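Local atomic coordinates of DUF4595 domain-containing protein (Bacteroides vulgatus, PDB entry 3TZG), a protein that is of unknown function but folds as a porin-like antiparallel beta barrel that holds a short buried helix near its centre. Residues A[112-116]-A[117-121]; A[182-185]-A[186-190]; A[99-103]-A[104-108]; A[34-37]-A[38-41]. All coordinates share one frame; numbering follows the deposited sequence.

Interaction 1: A[112-116]-A[117-121]; sequences YRATS and DYRFL
Leu121 packs against Ala114 and Tyr112 at the closed end of the beta hairpin formed by strands 105-114 and 120-130, neighbours in the wall of this porin-like barrel. The firm part lies where the strands are still paired. Leu121 N bonds to Tyr112 O at 2.8 Å, and Ala114 N approaches Arg119 O with a nearly straight N-H...O angle of 165°. With Leu121 CG beside its own backbone N (chi1 -60°) and chi2 near 164°, Leu121 CD1 lies against the backbone at Arg113 C and Ala114 N, 3.5 Å from Ala114 N, and ends 4.1 Å from Ala114 CB. Tyr112 and Leu121 touch through their CB atoms, while the phenol of Tyr112 leads away to a hydrogen bond with Asp179. Ala93 of the neighbouring strand 90-102 and Leu84 of strand 74-85 beyond it also touch Leu121.

The solvent side is looser. Arg113 and Phe120 form an antiparallel non-hydrogen-bonded pair, and the extended Arg113 chain runs past the Tyr118 backbone, with Arg113 CG 3.4 Å from Tyr118 O. In the turn, Tyr118 N makes only a weak, bent bond to Ala114 O. Arg119 bends at chi3 and lays one guanidinium face over Ala114 CB; it also makes a cation-pi contact with Tyr91. Asp117 OD1 collects two weak bonds, from Arg119 NE at 3.5 Å, part of a salt bridge, and from Ser116 OG at 3.3 Å.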
# COMPACT_ATOMS: atom_id res chain seq x y z
N TYR A 112 4.87 -14.57 8.21
CA TYR A 112 4.31 -15.47 7.22
C TYR A 112 4.60 -16.90 7.56
O TYR A 112 5.76 -17.28 7.67
CB TYR A 112 4.89 -15.15 5.85
CG TYR A 112 4.43 -13.85 5.23
CD1 TYR A 112 3.32 -13.81 4.40
CD2 TYR A 112 5.20 -12.70 5.34
CE1 TYR A 112 2.95 -12.64 3.74
CE2 TYR A 112 4.85 -11.53 4.67
CZ TYR A 112 3.71 -11.50 3.88
OH TYR A 112 3.35 -10.35 3.23
N ARG A 113 3.54 -17.71 7.71
CA ARG A 113 3.58 -19.16 7.96
C ARG A 113 2.73 -19.90 6.93
O ARG A 113 1.71 -19.39 6.47
CB ARG A 113 3.09 -19.49 9.37
CG ARG A 113 4.07 -19.25 10.52
CD ARG A 113 3.20 -19.25 11.75
NE ARG A 113 3.82 -18.91 13.02
CZ ARG A 113 3.23 -19.12 14.20
NH1 ARG A 113 2.04 -19.72 14.25
NH2 ARG A 113 3.83 -18.78 15.32
N ALA A 114 3.12 -21.13 6.57
CA ALA A 114 2.34 -21.95 5.66
C ALA A 114 1.06 -22.39 6.35
O ALA A 114 1.10 -22.71 7.55
CB ALA A 114 3.15 -23.15 5.21
N THR A 115 -0.10 -22.32 5.65
CA THR A 115 -1.41 -22.73 6.20
C THR A 115 -1.40 -24.23 6.57
O THR A 115 -1.91 -24.62 7.63
CB THR A 115 -2.55 -22.43 5.20
OG1 THR A 115 -2.37 -23.24 4.04
CG2 THR A 115 -2.63 -20.98 4.80
N SER A 116 -0.77 -25.04 5.71
CA SER A 116 -0.67 -26.49 5.82
C SER A 116 -0.05 -26.96 7.14
O SER A 116 -0.78 -27.52 7.96
CB SER A 116 0.13 -27.05 4.65
OG SER A 116 1.36 -26.38 4.44
N ASP A 117 1.27 -26.74 7.35
CA ASP A 117 2.01 -27.26 8.49
C ASP A 117 2.60 -26.17 9.43
O ASP A 117 3.45 -26.51 10.26
CB ASP A 117 3.18 -28.14 7.96
CG ASP A 117 4.22 -27.44 7.10
OD1 ASP A 117 3.90 -26.38 6.50
OD2 ASP A 117 5.35 -27.97 6.98
N TYR A 118 2.13 -24.90 9.34
CA TYR A 118 2.56 -23.77 10.20
C TYR A 118 4.06 -23.42 10.02
O TYR A 118 4.59 -22.62 10.79
CB TYR A 118 2.28 -24.03 11.70
CG TYR A 118 0.81 -24.11 12.07
CD1 TYR A 118 0.06 -22.95 12.27
CD2 TYR A 118 0.19 -25.34 12.30
CE1 TYR A 118 -1.29 -23.02 12.61
CE2 TYR A 118 -1.16 -25.42 12.66
CZ TYR A 118 -1.89 -24.24 12.80
OH TYR A 118 -3.22 -24.26 13.15
N ARG A 119 4.73 -24.02 9.02
CA ARG A 119 6.14 -23.79 8.70
C ARG A 119 6.37 -22.32 8.46
O ARG A 119 5.62 -21.69 7.72
CB ARG A 119 6.53 -24.64 7.47
CG ARG A 119 7.71 -24.19 6.61
CD ARG A 119 7.94 -25.19 5.50
NE ARG A 119 6.72 -25.47 4.73
CZ ARG A 119 6.45 -25.01 3.50
NH1 ARG A 119 7.34 -24.27 2.85
NH2 ARG A 119 5.31 -25.33 2.91
N PHE A 120 7.37 -21.75 9.16
CA PHE A 120 7.74 -20.35 9.02
C PHE A 120 8.33 -20.10 7.63
O PHE A 120 9.23 -20.82 7.20
CB PHE A 120 8.74 -19.95 10.12
CG PHE A 120 9.24 -18.53 9.97
CD1 PHE A 120 8.44 -17.45 10.37
CD2 PHE A 120 10.47 -18.27 9.38
CE1 PHE A 120 8.88 -16.15 10.19
CE2 PHE A 120 10.91 -16.95 9.22
CZ PHE A 120 10.12 -15.90 9.63
N LEU A 121 7.86 -19.06 6.96
CA LEU A 121 8.29 -18.76 5.60
C LEU A 121 9.04 -17.44 5.45
O LEU A 121 9.98 -17.36 4.65
CB LEU A 121 7.06 -18.72 4.66
CG LEU A 121 6.19 -19.97 4.54
CD1 LEU A 121 4.86 -19.65 3.91
CD2 LEU A 121 6.87 -21.03 3.74

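Interaction 2: A[182-185]-A[186-190]; sequences DSFF and YFLLN
With CG anti to the backbone N in both Phe184 (chi1 166°) and Leu188 (chi1 -175°), these side chains, one turn apart on helix 181-188, lie side by side and point the same way. Leu188 CB sits over one face of the Phe184 ring, and Leu188 CD2 closes to 3.7 Å on Phe184 CE2. Phe185 differs, its CG beside the backbone N and anti to the carbonyl carbon, which sets its ring alongside Leu188 as well; there Phe185 CD1 meets Leu188 CD2 obliquely at 4.1 Å. Phe184 in turn stands its CD2 over the centre of the Phe185 ring.

The pattern recurs two residues on. Tyr186 CD2 lies 3.7 Å above the plane of the Phe187 ring, over its centre, while Phe187 CD2 touches the Tyr186 ring at its edge. Replacing Phe187 with an alanine would probably open a gap beside Tyr186 and leave Tyr128 and Ile108 without this ring to pack on.

Backbone bonds tie the turn together, the straightest running from Leu188 N to Phe184 O with an N-H...O angle of 170°. Around the helix, Phe185 meets Tyr37 edge-to-face and Asp182 forms a salt bridge with Lys95, so both aromatic packing and charge fix this buried helix to the strands about it. A Schellman motif ends it: Asn190 takes a positive phi, and Asn190 N reaches back to Phe187 O at 3.0 Å.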
# COMPACT_ATOMS: atom_id res chain seq x y z
N ASP A 182 -2.61 -6.35 1.52
CA ASP A 182 -3.24 -5.95 2.78
C ASP A 182 -2.66 -4.60 3.23
O ASP A 182 -3.42 -3.74 3.69
CB ASP A 182 -3.09 -7.03 3.86
CG ASP A 182 -1.68 -7.49 4.12
OD1 ASP A 182 -1.03 -7.98 3.16
OD2 ASP A 182 -1.25 -7.45 5.30
N SER A 183 -1.35 -4.38 3.04
CA SER A 183 -0.72 -3.10 3.39
C SER A 183 -1.20 -2.01 2.42
O SER A 183 -1.40 -0.86 2.85
CB SER A 183 0.80 -3.22 3.38
OG SER A 183 1.31 -3.81 4.57
N PHE A 184 -1.44 -2.38 1.13
CA PHE A 184 -1.97 -1.44 0.15
C PHE A 184 -3.28 -0.85 0.69
O PHE A 184 -3.38 0.37 0.83
CB PHE A 184 -2.19 -2.13 -1.21
CG PHE A 184 -3.03 -1.33 -2.16
CD1 PHE A 184 -2.49 -0.27 -2.88
CD2 PHE A 184 -4.39 -1.61 -2.32
CE1 PHE A 184 -3.28 0.47 -3.75
CE2 PHE A 184 -5.18 -0.86 -3.20
CZ PHE A 184 -4.62 0.16 -3.92
N PHE A 185 -4.25 -1.73 1.06
CA PHE A 185 -5.54 -1.33 1.60
C PHE A 185 -5.40 -0.59 2.94
O PHE A 185 -6.11 0.40 3.17
CB PHE A 185 -6.46 -2.54 1.74
CG PHE A 185 -7.01 -2.96 0.40
CD1 PHE A 185 -7.79 -2.09 -0.36
CD2 PHE A 185 -6.74 -4.22 -0.11
CE1 PHE A 185 -8.26 -2.48 -1.62
CE2 PHE A 185 -7.22 -4.61 -1.37
CZ PHE A 185 -7.98 -3.73 -2.11
N TYR A 186 -4.45 -1.03 3.79
CA TYR A 186 -4.18 -0.36 5.06
C TYR A 186 -3.87 1.12 4.85
O TYR A 186 -4.41 1.93 5.59
CB TYR A 186 -3.01 -1.04 5.79
CG TYR A 186 -2.50 -0.27 6.99
CD1 TYR A 186 -3.08 -0.41 8.24
CD2 TYR A 186 -1.41 0.59 6.87
CE1 TYR A 186 -2.59 0.26 9.36
CE2 TYR A 186 -0.90 1.27 7.98
CZ TYR A 186 -1.49 1.10 9.22
OH TYR A 186 -1.00 1.77 10.30
N PHE A 187 -3.03 1.47 3.85
CA PHE A 187 -2.68 2.85 3.54
C PHE A 187 -3.78 3.54 2.74
O PHE A 187 -4.16 4.66 3.12
CB PHE A 187 -1.34 2.96 2.77
CG PHE A 187 -0.16 2.70 3.69
CD1 PHE A 187 0.18 3.60 4.69
CD2 PHE A 187 0.57 1.53 3.59
CE1 PHE A 187 1.23 3.34 5.57
CE2 PHE A 187 1.63 1.27 4.48
CZ PHE A 187 1.94 2.18 5.46
N LEU A 188 -4.33 2.88 1.68
CA LEU A 188 -5.39 3.43 0.80
C LEU A 188 -6.64 3.86 1.60
O LEU A 188 -7.22 4.89 1.27
CB LEU A 188 -5.80 2.41 -0.27
CG LEU A 188 -6.81 2.86 -1.34
CD1 LEU A 188 -6.12 3.61 -2.47
CD2 LEU A 188 -7.55 1.67 -1.93
N LEU A 189 -7.04 3.09 2.63
CA LEU A 189 -8.24 3.35 3.43
C LEU A 189 -7.90 4.13 4.71
O LEU A 189 -8.79 4.36 5.54
CB LEU A 189 -8.95 2.02 3.79
CG LEU A 189 -9.20 0.98 2.67
CD1 LEU A 189 -10.10 -0.12 3.15
CD2 LEU A 189 -9.82 1.61 1.40
N ASN A 190 -6.62 4.56 4.86
CA ASN A 190 -6.08 5.34 5.98
C ASN A 190 -6.42 4.69 7.35
O ASN A 190 -6.89 5.38 8.28
CB ASN A 190 -6.58 6.80 5.94
CG ASN A 190 -5.75 7.76 6.78
OD1 ASN A 190 -4.52 7.64 6.87
ND2 ASN A 190 -6.41 8.74 7.38

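Interaction 3: A[99-103]-A[104-108]; sequences YDYKG and DTIFI
Asp100 and Phe107 exchange both backbone bonds as the hydrogen-bonded pair of a tight beta hairpin, strands 90-102 and 105-114 joined by a type II' turn from Lys102 to Thr105. Phe107 N reaches Asp100 O at 2.7 Å, and Asp100 N returns to Phe107 O at 2.9 Å. Nearer the turn, Lys102 N is satisfied by Thr105 O at 3.0 Å. Three N-H donors and three carbonyl acceptors are thus satisfied before Gly103, with its positive phi, reverses the chain.

On the face carrying Tyr99, Tyr101, Ile106 and Ile108, Tyr101 CD1 lies 3.9 Å from Ile106 CG1, the two side chains side by side, while Ile108 CG1 meets the edge of the Tyr99 ring. Cutting Ile106 back to an alanine would probably open a gap beside the Tyr101 ring and take away packing against Tyr186.

The polar ends find partners elsewhere: Tyr99 OH on Ser78, Tyr101 OH on Ala75 O and on Tyr186 OH of helix 181-188, and Asp104 OD1 in a salt bridge with Arg195. The hairpin lies between strands 74-85 and 120-130, and its Ile106 and Ile108 face rests on helix 181-188.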
# COMPACT_ATOMS: atom_id res chain seq x y z
N TYR A 99 0.43 -3.47 14.02
CA TYR A 99 0.67 -2.04 13.71
C TYR A 99 0.96 -1.29 15.03
O TYR A 99 0.17 -1.38 15.97
CB TYR A 99 -0.56 -1.45 12.96
CG TYR A 99 -0.96 -2.25 11.72
CD1 TYR A 99 -0.26 -2.10 10.53
CD2 TYR A 99 -2.00 -3.17 11.76
CE1 TYR A 99 -0.57 -2.88 9.42
CE2 TYR A 99 -2.34 -3.93 10.64
CZ TYR A 99 -1.61 -3.79 9.47
OH TYR A 99 -1.90 -4.56 8.35
N ASP A 100 2.14 -0.64 15.14
CA ASP A 100 2.53 0.13 16.33
C ASP A 100 2.89 1.54 15.93
O ASP A 100 3.53 1.77 14.89
CB ASP A 100 3.67 -0.51 17.09
CG ASP A 100 3.21 -1.78 17.77
OD1 ASP A 100 2.72 -1.69 18.94
OD2 ASP A 100 3.32 -2.86 17.15
N TYR A 101 2.45 2.49 16.78
CA TYR A 101 2.56 3.93 16.56
C TYR A 101 3.29 4.58 17.70
O TYR A 101 2.94 4.33 18.83
CB TYR A 101 1.14 4.52 16.42
CG TYR A 101 0.26 3.75 15.47
CD1 TYR A 101 0.26 4.04 14.11
CD2 TYR A 101 -0.54 2.70 15.92
CE1 TYR A 101 -0.56 3.33 13.22
CE2 TYR A 101 -1.32 1.96 15.03
CZ TYR A 101 -1.36 2.30 13.69
OH TYR A 101 -2.11 1.57 12.81
N LYS A 102 4.34 5.37 17.39
CA LYS A 102 5.21 6.10 18.34
C LYS A 102 5.42 7.49 17.75
O LYS A 102 6.22 7.70 16.83
CB LYS A 102 6.52 5.33 18.58
CG LYS A 102 7.22 5.64 19.89
CD LYS A 102 8.55 4.83 20.08
CE LYS A 102 8.37 3.33 20.26
NZ LYS A 102 9.67 2.60 20.43
N GLY A 103 4.59 8.42 18.20
CA GLY A 103 4.54 9.75 17.64
C GLY A 103 3.80 9.63 16.33
O GLY A 103 2.70 9.07 16.29
N ASP A 104 4.45 10.05 15.25
CA ASP A 104 3.83 9.88 13.93
C ASP A 104 4.27 8.51 13.33
O ASP A 104 3.44 7.87 12.67
CB ASP A 104 4.18 11.05 12.99
CG ASP A 104 3.09 12.10 12.80
OD1 ASP A 104 1.89 11.75 13.00
OD2 ASP A 104 3.42 13.24 12.37
N THR A 105 5.57 8.08 13.59
CA THR A 105 6.25 6.84 13.15
C THR A 105 5.39 5.59 13.32
O THR A 105 4.76 5.43 14.37
CB THR A 105 7.55 6.66 13.91
OG1 THR A 105 8.24 7.92 13.93
CG2 THR A 105 8.44 5.54 13.34
N ILE A 106 5.35 4.73 12.26
CA ILE A 106 4.56 3.50 12.20
C ILE A 106 5.47 2.32 12.00
O ILE A 106 6.26 2.28 11.06
CB ILE A 106 3.48 3.52 11.08
CG1 ILE A 106 2.61 4.79 11.13
CG2 ILE A 106 2.62 2.26 11.09
CD1 ILE A 106 1.75 5.00 9.91
N PHE A 107 5.33 1.34 12.89
CA PHE A 107 6.04 0.05 12.85
C PHE A 107 5.08 -0.98 12.36
O PHE A 107 3.98 -1.11 12.93
CB PHE A 107 6.61 -0.31 14.24
CG PHE A 107 7.64 0.66 14.76
CD1 PHE A 107 7.25 1.80 15.45
CD2 PHE A 107 8.99 0.49 14.49
CE1 PHE A 107 8.20 2.73 15.89
CE2 PHE A 107 9.94 1.43 14.90
CZ PHE A 107 9.53 2.54 15.61
N ILE A 108 5.43 -1.68 11.27
CA ILE A 108 4.61 -2.77 10.74
C ILE A 108 5.46 -4.04 10.82
O ILE A 108 6.56 -4.09 10.27
CB ILE A 108 4.07 -2.47 9.31
CG1 ILE A 108 3.28 -1.14 9.28
CG2 ILE A 108 3.22 -3.63 8.80
CD1 ILE A 108 2.73 -0.70 7.98

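Interaction 4: A[34-37]-A[38-41]; sequences IIKY and GDTP
A beta hairpin with a two-residue, type II' turn from Tyr37 to Thr40 links strand 34-37 to strand 40-45. Tyr37 and Thr40 are its hydrogen-bonded pair. The Tyr37 N bond to Thr40 O is short and straight, 2.8 Å with an N-H...O angle of 172°. The return bond is poorer: Thr40 N sits 3.2 Å from Tyr37 O but well above that carbonyl plane. Gly38, with positive phi, takes the first corner of the turn.

Lys36 and Pro41 form the next, non-hydrogen-bonded pair, on the opposite face from Tyr37 and Thr40. Fully extended beyond CG, the Lys36 chain runs across the turn, where Lys36 CD lies 3.4 Å from Gly38 O. Lys36 NZ stops 4.2 Å from Asp39 OD1, so the opposite charges can attract but form no salt bridge.

Tyr37 CG is anti to the backbone N (chi1 -177°), sending the ring away from the turn to Tyr174, which bonds its hydroxyl; Thr40 OG1 bonds to Gln53 O. A classic beta bulge sets Ile35 and Lys36 against Glu27 of strand 23-28, and the Tyr37 ring meets Phe185 of helix 181-188 edge-to-face.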
# COMPACT_ATOMS: atom_id res chain seq x y z
N ILE A 34 -16.07 2.65 1.74
CA ILE A 34 -15.86 1.80 0.54
C ILE A 34 -16.43 0.44 0.85
O ILE A 34 -16.15 -0.11 1.91
CB ILE A 34 -14.36 1.74 0.06
CG1 ILE A 34 -14.25 1.10 -1.35
CG2 ILE A 34 -13.43 1.08 1.10
CD1 ILE A 34 -12.92 1.19 -2.04
N ILE A 35 -17.27 -0.08 -0.04
CA ILE A 35 -17.88 -1.38 0.21
C ILE A 35 -17.48 -2.35 -0.90
O ILE A 35 -17.74 -3.55 -0.78
CB ILE A 35 -19.41 -1.31 0.42
CG1 ILE A 35 -20.13 -0.55 -0.70
CG2 ILE A 35 -19.71 -0.68 1.80
CD1 ILE A 35 -21.59 -0.72 -0.69
N LYS A 36 -16.79 -1.84 -1.94
CA LYS A 36 -16.29 -2.64 -3.06
C LYS A 36 -15.16 -1.93 -3.81
O LYS A 36 -15.32 -0.77 -4.17
CB LYS A 36 -17.43 -2.99 -4.04
CG LYS A 36 -17.50 -4.49 -4.27
CD LYS A 36 -18.39 -4.87 -5.42
CE LYS A 36 -18.22 -6.33 -5.73
NZ LYS A 36 -19.10 -6.76 -6.85
N TYR A 37 -14.02 -2.63 -4.05
CA TYR A 37 -12.85 -2.18 -4.82
C TYR A 37 -12.68 -3.19 -5.95
O TYR A 37 -12.01 -4.22 -5.78
CB TYR A 37 -11.58 -2.04 -3.93
CG TYR A 37 -10.35 -1.52 -4.66
CD1 TYR A 37 -9.46 -2.40 -5.27
CD2 TYR A 37 -10.04 -0.17 -4.68
CE1 TYR A 37 -8.33 -1.93 -5.94
CE2 TYR A 37 -8.92 0.31 -5.34
CZ TYR A 37 -8.07 -0.57 -5.97
OH TYR A 37 -6.94 -0.11 -6.62
N GLY A 38 -13.37 -2.94 -7.06
CA GLY A 38 -13.46 -3.89 -8.16
C GLY A 38 -14.43 -4.97 -7.73
O GLY A 38 -15.55 -4.65 -7.31
N ASP A 39 -13.99 -6.25 -7.74
CA ASP A 39 -14.79 -7.40 -7.28
C ASP A 39 -14.40 -7.78 -5.85
O ASP A 39 -14.84 -8.80 -5.32
CB ASP A 39 -14.63 -8.60 -8.22
CG ASP A 39 -15.17 -8.38 -9.62
OD1 ASP A 39 -16.27 -7.77 -9.76
OD2 ASP A 39 -14.51 -8.83 -10.59
N THR A 40 -13.57 -6.93 -5.22
CA THR A 40 -13.11 -7.15 -3.86
C THR A 40 -14.05 -6.40 -2.90
O THR A 40 -14.12 -5.18 -2.93
CB THR A 40 -11.64 -6.70 -3.75
OG1 THR A 40 -10.90 -7.34 -4.80
CG2 THR A 40 -11.03 -7.01 -2.40
N PRO A 41 -14.80 -7.12 -2.04
CA PRO A 41 -15.70 -6.42 -1.10
C PRO A 41 -14.98 -6.01 0.21
O PRO A 41 -13.98 -6.62 0.61
CB PRO A 41 -16.79 -7.46 -0.84
CG PRO A 41 -16.10 -8.78 -0.99
CD PRO A 41 -14.88 -8.59 -1.88

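Along the chain the order is interaction 4, interaction 3, interaction 1, interaction 2. The first three are hairpin ends of the antiparallel barrel strands, and interactions 3 and 1 lie at opposite ends of strand 105-114, their centres about 26 Å apart. Interaction 2, the buried helix, lies between interactions 3 and 4. It touches interaction 3, where Tyr186 OH and Tyr101 OH are 2.8 Å apart in a probable hydrogen bond, and interaction 4, where Leu188 CD2 and Tyr37 CE2 pack at 3.9 Å. Interactions 3 and 4 have centres about 27 Å apart, so the helix touches both hairpins, which have no contact with each other.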